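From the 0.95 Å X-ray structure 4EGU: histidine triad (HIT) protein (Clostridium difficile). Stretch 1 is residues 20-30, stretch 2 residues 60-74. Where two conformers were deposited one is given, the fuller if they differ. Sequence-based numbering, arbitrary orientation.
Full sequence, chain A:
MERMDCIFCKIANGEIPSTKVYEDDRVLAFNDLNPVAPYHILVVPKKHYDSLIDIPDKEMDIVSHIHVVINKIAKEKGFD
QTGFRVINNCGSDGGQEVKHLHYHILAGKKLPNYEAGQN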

# COMPACT_ATOMS: atom_id res chain seq x y z
N LYS A 20 6.43 -5.84 -19.52
CA LYS A 20 6.03 -4.50 -19.14
C LYS A 20 4.53 -4.29 -19.23
O LYS A 20 3.87 -4.65 -20.21
CB LYS A 20 6.71 -3.52 -20.08
CG LYS A 20 6.57 -2.11 -19.66
CD LYS A 20 7.41 -1.22 -20.52
CE LYS A 20 6.59 -0.65 -21.64
NZ LYS A 20 7.37 0.38 -22.33
N VAL A 21 3.99 -3.69 -18.19
CA VAL A 21 2.59 -3.35 -18.05
C VAL A 21 2.35 -1.84 -18.13
O VAL A 21 1.29 -1.38 -18.57
CB VAL A 21 2.11 -3.89 -16.66
CG1 VAL A 21 0.68 -3.47 -16.37
CG2 VAL A 21 2.25 -5.41 -16.63
N TYR A 22 3.33 -1.06 -17.69
CA TYR A 22 3.25 0.39 -17.70
C TYR A 22 4.64 0.96 -17.79
O TYR A 22 5.57 0.43 -17.17
CB TYR A 22 2.59 0.90 -16.41
CG TYR A 22 2.50 2.40 -16.33
CD1 TYR A 22 1.36 3.07 -16.77
CD2 TYR A 22 3.55 3.17 -15.84
CE1 TYR A 22 1.27 4.44 -16.71
CE2 TYR A 22 3.46 4.56 -15.79
CZ TYR A 22 2.31 5.18 -16.23
OH TYR A 22 2.15 6.55 -16.19
N GLU A 23 4.81 2.07 -18.49
CA GLU A 23 6.04 2.83 -18.38
C GLU A 23 5.77 4.30 -18.69
O GLU A 23 5.09 4.62 -19.68
CB GLU A 23 7.14 2.29 -19.31
CG GLU A 23 8.52 2.87 -18.98
CD GLU A 23 9.64 2.35 -19.87
OE1 GLU A 23 9.38 1.51 -20.75
OE2 GLU A 23 10.79 2.80 -19.68
N ASP A 24 6.37 5.17 -17.90
CA ASP A 24 6.50 6.58 -18.22
C ASP A 24 7.92 7.01 -17.85
O ASP A 24 8.81 6.16 -17.67
CB ASP A 24 5.37 7.42 -17.58
CG ASP A 24 5.41 7.48 -16.05
OD1 ASP A 24 6.44 7.17 -15.44
OD2 ASP A 24 4.36 7.87 -15.47
N ASP A 25 8.16 8.32 -17.76
CA ASP A 25 9.50 8.81 -17.46
C ASP A 25 9.99 8.49 -16.06
O ASP A 25 11.19 8.59 -15.82
CB ASP A 25 9.60 10.32 -17.69
CG ASP A 25 8.67 11.13 -16.79
OD1 ASP A 25 7.62 10.63 -16.36
OD2 ASP A 25 9.01 12.31 -16.54
N ARG A 26 9.10 8.12 -15.15
CA ARG A 26 9.35 8.01 -13.69
C ARG A 26 9.15 6.62 -13.12
O ARG A 26 9.70 6.33 -12.07
CB ARG A 26 8.39 8.91 -12.90
CG ARG A 26 8.69 10.39 -12.93
CD ARG A 26 7.67 11.18 -12.10
NE ARG A 26 7.94 11.10 -10.67
CZ ARG A 26 7.09 11.49 -9.72
NH1 ARG A 26 5.91 11.99 -10.05
NH2 ARG A 26 7.43 11.39 -8.45
N VAL A 27 8.24 5.84 -13.71
CA VAL A 27 7.73 4.60 -13.13
C VAL A 27 7.65 3.55 -14.21
O VAL A 27 7.34 3.84 -15.37
CB VAL A 27 6.33 4.85 -12.49
CG1 VAL A 27 5.61 3.54 -12.20
CG2 VAL A 27 6.46 5.68 -11.20
N LEU A 28 7.92 2.31 -13.82
CA LEU A 28 7.73 1.14 -14.65
C LEU A 28 6.89 0.15 -13.85
O LEU A 28 7.07 -0.00 -12.65
CB LEU A 28 9.08 0.47 -15.01
CG LEU A 28 9.07 -0.84 -15.82
CD1 LEU A 28 8.71 -0.60 -17.27
CD2 LEU A 28 10.42 -1.49 -15.71
N ALA A 29 6.00 -0.56 -14.52
CA ALA A 29 5.31 -1.69 -13.92
C ALA A 29 5.50 -2.90 -14.79
O ALA A 29 5.52 -2.79 -16.03
CB ALA A 29 3.82 -1.43 -13.72
N PHE A 30 5.66 -4.06 -14.18
CA PHE A 30 5.96 -5.27 -14.89
C PHE A 30 5.41 -6.47 -14.12
O PHE A 30 5.18 -6.39 -12.92
CB PHE A 30 7.50 -5.39 -15.16
CG PHE A 30 8.37 -5.28 -13.91
CD1 PHE A 30 8.73 -4.06 -13.36
CD2 PHE A 30 8.80 -6.43 -13.27
CE1 PHE A 30 9.51 -3.99 -12.21
CE2 PHE A 30 9.59 -6.36 -12.12
CZ PHE A 30 9.93 -5.14 -11.59
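Stretch 2 60-74: MDIVSHIHVVINKIA

Stretch 2 is mostly helix, which runs on past Ala74, and it lies across the hairpin of stretch 1, its axis 9.7 Å from that of strand 27-30, the two running the same general way at a crossing angle of -42°. Alternation in the strand sets the first rule: Val27 and Ala29 point toward the helix, Leu28 away. The helix answers with His65, Val69 and Ile73, one residue per turn, all directed toward the hairpin.

Ile73, with chi1 m and chi2 t, extends its CD1 to 3.9 Å from Ala29 CB and 4.1 Å from Tyr22 CB, while its CG2 lies 3.9 Å from Val21 CG1. Tyr22, chi1 t, lays one ring face against Val69, whose CG1 sits 3.7 Å from the ring centroid in a CH-pi contact. Val27 CG2 packs 4.0 Å from Ile62 CD1 and 3.6 Å from His65 CD2, at the imidazole edge.

The t rotamer of His65 carries NE2 to Asp24 OD2, a 2.7 Å hydrogen bond. Asp24, chi1 p, is also tied down within its own stretch: OD2 accepts from Tyr22 OH at 2.7 Å, and OD1 from the backbone N of Arg26 and of Val27, each at 2.8 Å. Arg26, chi1 m and chi2 t with a bend at chi3 p, brings NH2 3.4 Å from Ile62 CD1 and into a long salt bridge of 4.0 Å to Asp61 OD1.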

# COMPACT_ATOMS: atom_id res chain seq x y z
N MET A 60 7.75 12.11 -1.11
CA MET A 60 6.74 11.07 -1.00
C MET A 60 5.73 11.12 -2.13
O MET A 60 4.98 10.19 -2.31
CB MET A 60 6.03 11.14 0.36
CG MET A 60 5.38 9.82 0.78
SD MET A 60 6.51 8.45 1.00
CE MET A 60 7.37 8.96 2.48
N ASP A 61 5.74 12.17 -2.94
CA ASP A 61 4.89 12.22 -4.11
C ASP A 61 5.14 11.07 -5.08
O ASP A 61 4.27 10.75 -5.87
CB ASP A 61 4.99 13.58 -4.83
CG ASP A 61 6.42 13.99 -5.18
OD1 ASP A 61 7.39 13.25 -4.93
OD2 ASP A 61 6.57 15.11 -5.72
N ILE A 62 6.31 10.41 -5.02
CA ILE A 62 6.49 9.24 -5.87
C ILE A 62 5.45 8.18 -5.54
O ILE A 62 4.99 7.44 -6.42
CB ILE A 62 7.94 8.70 -5.80
CG1 ILE A 62 8.16 7.61 -6.86
CG2 ILE A 62 8.28 8.17 -4.43
CD1 ILE A 62 7.93 8.03 -8.30
N VAL A 63 5.05 8.09 -4.27
CA VAL A 63 4.03 7.11 -3.86
C VAL A 63 2.65 7.50 -4.44
O VAL A 63 1.90 6.62 -4.87
CB VAL A 63 4.01 6.94 -2.33
CG1 VAL A 63 2.89 6.01 -1.91
CG2 VAL A 63 5.36 6.39 -1.86
N SER A 64 2.31 8.78 -4.47
CA SER A 64 1.06 9.18 -5.10
C SER A 64 1.08 8.86 -6.60
O SER A 64 0.09 8.35 -7.13
CB SER A 64 0.71 10.62 -4.80
OG SER A 64 1.68 11.47 -5.26
N HIS A 65 2.21 9.11 -7.26
CA HIS A 65 2.28 8.80 -8.67
C HIS A 65 2.14 7.28 -8.91
O HIS A 65 1.42 6.87 -9.83
CB HIS A 65 3.53 9.34 -9.32
CG HIS A 65 3.50 9.20 -10.81
ND1 HIS A 65 2.50 9.75 -11.60
CD2 HIS A 65 4.30 8.51 -11.64
CE1 HIS A 65 2.73 9.43 -12.86
NE2 HIS A 65 3.83 8.69 -12.91
N ILE A 66 2.79 6.48 -8.08
CA ILE A 66 2.62 5.04 -8.16
C ILE A 66 1.15 4.65 -8.05
O ILE A 66 0.69 3.75 -8.75
CB ILE A 66 3.50 4.36 -7.11
CG1 ILE A 66 4.97 4.39 -7.57
CG2 ILE A 66 3.04 2.95 -6.79
CD1 ILE A 66 5.97 3.96 -6.49
N HIS A 67 0.41 5.29 -7.14
CA HIS A 67 -1.01 4.98 -6.97
C HIS A 67 -1.89 5.42 -8.15
O HIS A 67 -2.84 4.73 -8.48
CB HIS A 67 -1.53 5.49 -5.64
CG HIS A 67 -1.13 4.60 -4.49
ND1 HIS A 67 0.13 4.52 -3.97
CD2 HIS A 67 -1.86 3.69 -3.80
CE1 HIS A 67 0.15 3.61 -3.00
NE2 HIS A 67 -1.05 3.09 -2.87
N VAL A 68 -1.57 6.56 -8.79
CA VAL A 68 -2.25 6.90 -10.03
C VAL A 68 -2.01 5.79 -11.07
O VAL A 68 -2.94 5.38 -11.77
CB VAL A 68 -1.79 8.28 -10.55
CG1 VAL A 68 -2.31 8.50 -11.98
CG2 VAL A 68 -2.28 9.37 -9.61
N VAL A 69 -0.77 5.32 -11.17
CA VAL A 69 -0.43 4.24 -12.10
C VAL A 69 -1.22 2.96 -11.78
O VAL A 69 -1.75 2.34 -12.69
CB VAL A 69 1.09 4.01 -12.12
CG1 VAL A 69 1.45 2.74 -12.87
CG2 VAL A 69 1.79 5.24 -12.70
N ILE A 70 -1.29 2.60 -10.50
CA ILE A 70 -2.06 1.42 -10.11
C ILE A 70 -3.50 1.55 -10.61
O ILE A 70 -4.04 0.62 -11.20
CB ILE A 70 -2.00 1.24 -8.58
CG1 ILE A 70 -0.60 0.81 -8.15
CG2 ILE A 70 -3.07 0.24 -8.11
CD1 ILE A 70 -0.36 0.85 -6.65
N ASN A 71 -4.13 2.69 -10.35
CA ASN A 71 -5.52 2.87 -10.74
C ASN A 71 -5.66 2.87 -12.28
O ASN A 71 -6.65 2.34 -12.80
CB ASN A 71 -6.12 4.14 -10.16
CG ASN A 71 -6.60 3.95 -8.75
OD1 ASN A 71 -6.48 2.88 -8.14
ND2 ASN A 71 -7.20 5.01 -8.22
N LYS A 72 -4.69 3.43 -13.00
CA LYS A 72 -4.74 3.42 -14.46
C LYS A 72 -4.69 1.99 -14.99
O LYS A 72 -5.40 1.66 -15.95
CB LYS A 72 -3.59 4.24 -15.04
CG LYS A 72 -3.82 5.74 -14.96
CD LYS A 72 -2.67 6.54 -15.55
CE LYS A 72 -3.06 7.98 -15.83
NZ LYS A 72 -4.14 8.07 -16.83
N ILE A 73 -3.84 1.15 -14.41
CA ILE A 73 -3.73 -0.23 -14.82
C ILE A 73 -5.04 -0.96 -14.49
O ILE A 73 -5.57 -1.69 -15.33
CB ILE A 73 -2.52 -0.91 -14.15
CG1 ILE A 73 -1.20 -0.29 -14.61
CG2 ILE A 73 -2.52 -2.41 -14.41
CD1 ILE A 73 -0.02 -0.68 -13.73
N ALA A 74 -5.57 -0.74 -13.30
CA ALA A 74 -6.82 -1.37 -12.90
C ALA A 74 -7.94 -1.05 -13.89
O ALA A 74 -8.72 -1.92 -14.25
CB ALA A 74 -7.21 -0.94 -11.50
O HOH W 1 3.60 13.03 -8.29